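Benzoate transport porin BenP (Acinetobacter baumannii AB307-0294, PDB 5DL8) probably forms an outer-membrane channel of the OprD porin family that lets small solutes such as benzoate across the outer membrane. Local coordinates at residues A[262-267]-A[285-290]. Sequence-based numbering, arbitrary orientation.
Sequences IDAENI and QQIIGE
Two reciprocal pairs of backbone hydrogen bonds fix strand 263-267 against the antiparallel strand 285-288. The pair at Glu265 and Ile288 is the shorter: Glu265 N to Ile288 O and Ile288 N to Glu265 O both measure 2.7 Å. Two residues along, Ile267 and Gln286 exchange an equivalent pair of bonds, all four donors lying in the planes of the carbonyls they meet. Between them Asn266 and Ile287 form a non-hydrogen-bonded pair, and their side chains, with that of Gln285, are buried. Ile287 brings CD1 to within 3.7 Å of Asn266 CG, the two side chains crossing obliquely. The Asn266 side chain, with CG anti to the backbone N (chi1 169°), also reaches diagonally to Gln285, where ND2 makes a weak hydrogen bond with OE1 at 3.5 Å, the two amide planes 75° apart. Gln285 NE2 is held more firmly by the carbonyls of Phe313 and Gly312, and Tyr293 and Phe305 adjoin Asn266. These strands belong to the beta hairpin 263-275/278-288 of the OprD-family barrel, and the contact joins the ends remote from its turn. The face bearing Glu265, Ile267, Gln286 and Ile288 is the more open one, its residues partly exposed. On it Ile267 CD1 meets Ile288 CD1 tip to tip at 3.6 Å, with a bound C8E detergent molecule about 7 Å from the Ile267 side chain, while Glu265 turns its OE2 to Tyr250 OH. Gly289, at a positive phi of 123°, turns its CA to Asp263 O, in a place with no room for a side chain. Glu290 N then donates to Asp263 OD2 at 3.0 Å, approaching from above the carboxylate plane. The exposed Glu290 carboxylate stands nearly perpendicular to that of Asp263, with OE1 4.2 Å from OD2, a proximity of like charges probably eased by the backbone N-H and by a long, weak ion pair of Asp263 with Lys254.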
loop_
_atom_site.group_PDB
_atom_site.type_symbol
_atom_site.label_atom_id
_atom_site.label_comp_id
_atom_site.label_asym_id
_atom_site.label_seq_id
_atom_site.Cartn_x
_atom_site.Cartn_y
_atom_site.Cartn_z
ATOM N N ILE A 262 0.730 20.245 -10.791
ATOM C CA ILE A 262 1.345 19.437 -9.753
ATOM C C ILE A 262 2.804 19.977 -9.640
ATOM O O ILE A 262 3.500 20.129 -10.636
ATOM C CB ILE A 262 1.161 17.985 -10.088
ATOM C CG1 ILE A 262 -0.364 17.570 -9.944
ATOM C CG2 ILE A 262 2.068 17.153 -9.256
ATOM C CD1 ILE A 262 -0.791 16.182 -10.509
ATOM N N ASP A 263 3.162 20.462 -8.446
ATOM C CA ASP A 263 4.476 20.979 -8.112
ATOM C C ASP A 263 4.756 20.641 -6.608
ATOM O O ASP A 263 4.490 21.465 -5.686
ATOM C CB ASP A 263 4.451 22.446 -8.258
ATOM C CG ASP A 263 5.803 23.067 -7.905
ATOM O OD1 ASP A 263 6.811 22.542 -8.381
ATOM O OD2 ASP A 263 5.822 24.071 -7.192
ATOM N N ALA A 264 5.270 19.462 -6.345
ATOM C CA ALA A 264 5.564 19.103 -4.960
ATOM C C ALA A 264 6.753 18.206 -4.726
ATOM O O ALA A 264 6.979 17.218 -5.454
ATOM C CB ALA A 264 4.308 18.432 -4.322
ATOM N N GLU A 265 7.433 18.501 -3.641
ATOM C CA GLU A 265 8.518 17.595 -3.113
ATOM C C GLU A 265 8.062 17.074 -1.736
ATOM O O GLU A 265 7.424 17.853 -0.943
ATOM C CB GLU A 265 9.832 18.315 -2.876
ATOM C CG GLU A 265 10.449 18.819 -4.133
ATOM C CD GLU A 265 11.752 19.595 -3.819
ATOM O OE1 GLU A 265 11.625 20.734 -3.270
ATOM O OE2 GLU A 265 12.872 19.012 -4.014
ATOM N N ASN A 266 8.442 15.852 -1.425
ATOM C CA ASN A 266 8.191 15.260 -0.053
ATOM C C ASN A 266 9.485 14.686 0.478
ATOM O O ASN A 266 10.096 13.762 -0.084
ATOM C CB ASN A 266 7.014 14.297 -0.080
ATOM C CG ASN A 266 6.860 13.451 1.201
ATOM O OD1 ASN A 266 7.709 13.397 2.035
ATOM N ND2 ASN A 266 5.789 12.717 1.280
ATOM N N ILE A 267 9.995 15.338 1.495
ATOM C CA ILE A 267 11.242 14.925 2.052
ATOM C C ILE A 267 10.946 14.333 3.427
ATOM O O ILE A 267 10.311 14.995 4.227
ATOM C CB ILE A 267 12.234 16.154 2.177
ATOM C CG1 ILE A 267 12.323 16.799 0.799
ATOM C CG2 ILE A 267 13.582 15.691 2.570
ATOM C CD1 ILE A 267 13.338 17.936 0.611
ATOM N N GLN A 285 8.623 14.778 8.255
ATOM C CA GLN A 285 8.274 14.903 6.874
ATOM C C GLN A 285 7.805 16.329 6.524
ATOM O O GLN A 285 7.071 17.033 7.254
ATOM C CB GLN A 285 7.155 13.896 6.482
ATOM C CG GLN A 285 6.366 14.165 5.199
ATOM C CD GLN A 285 5.358 13.005 4.916
ATOM O OE1 GLN A 285 5.750 11.893 4.639
ATOM N NE2 GLN A 285 4.055 13.287 5.051
ATOM N N GLN A 286 8.176 16.722 5.333
ATOM C CA GLN A 286 7.846 18.034 4.851
ATOM C C GLN A 286 7.424 18.033 3.396
ATOM O O GLN A 286 8.150 17.477 2.587
ATOM C CB GLN A 286 9.072 18.965 4.998
ATOM C CG GLN A 286 8.645 20.377 5.037
ATOM C CD GLN A 286 9.740 21.412 5.319
ATOM O OE1 GLN A 286 10.484 21.296 6.268
ATOM N NE2 GLN A 286 9.714 22.529 4.529
ATOM N N ILE A 287 6.386 18.793 3.056
ATOM C CA ILE A 287 5.944 18.872 1.709
ATOM C C ILE A 287 6.313 20.285 1.249
ATOM O O ILE A 287 6.020 21.342 1.959
ATOM C CB ILE A 287 4.404 18.734 1.566
ATOM C CG1 ILE A 287 3.913 17.561 2.389
ATOM C CG2 ILE A 287 4.007 18.768 0.067
ATOM C CD1 ILE A 287 4.453 16.239 1.864
ATOM N N ILE A 288 6.883 20.361 0.045
ATOM C CA ILE A 288 7.476 21.656 -0.488
ATOM C C ILE A 288 7.029 21.939 -1.902
ATOM O O ILE A 288 6.945 21.010 -2.717
ATOM C CB ILE A 288 9.038 21.694 -0.449
ATOM C CG1 ILE A 288 9.577 21.125 0.886
ATOM C CG2 ILE A 288 9.570 23.177 -0.597
ATOM C CD1 ILE A 288 11.004 20.688 0.878
ATOM N N GLY A 289 6.695 23.193 -2.177
ATOM C CA GLY A 289 6.222 23.544 -3.486
ATOM C C GLY A 289 4.868 24.194 -3.434
ATOM O O GLY A 289 4.343 24.511 -2.351
ATOM N N GLU A 290 4.359 24.464 -4.608
ATOM C CA GLU A 290 3.146 25.140 -4.759
ATOM C C GLU A 290 1.885 24.218 -4.788
ATOM O O GLU A 290 0.791 24.752 -5.017
ATOM C CB GLU A 290 3.222 26.038 -6.033
ATOM C CG GLU A 290 4.176 27.171 -5.810
ATOM C CD GLU A 290 4.330 28.123 -7.067
ATOM O OE1 GLU A 290 4.020 27.685 -8.203
ATOM O OE2 GLU A 290 4.723 29.294 -6.822
#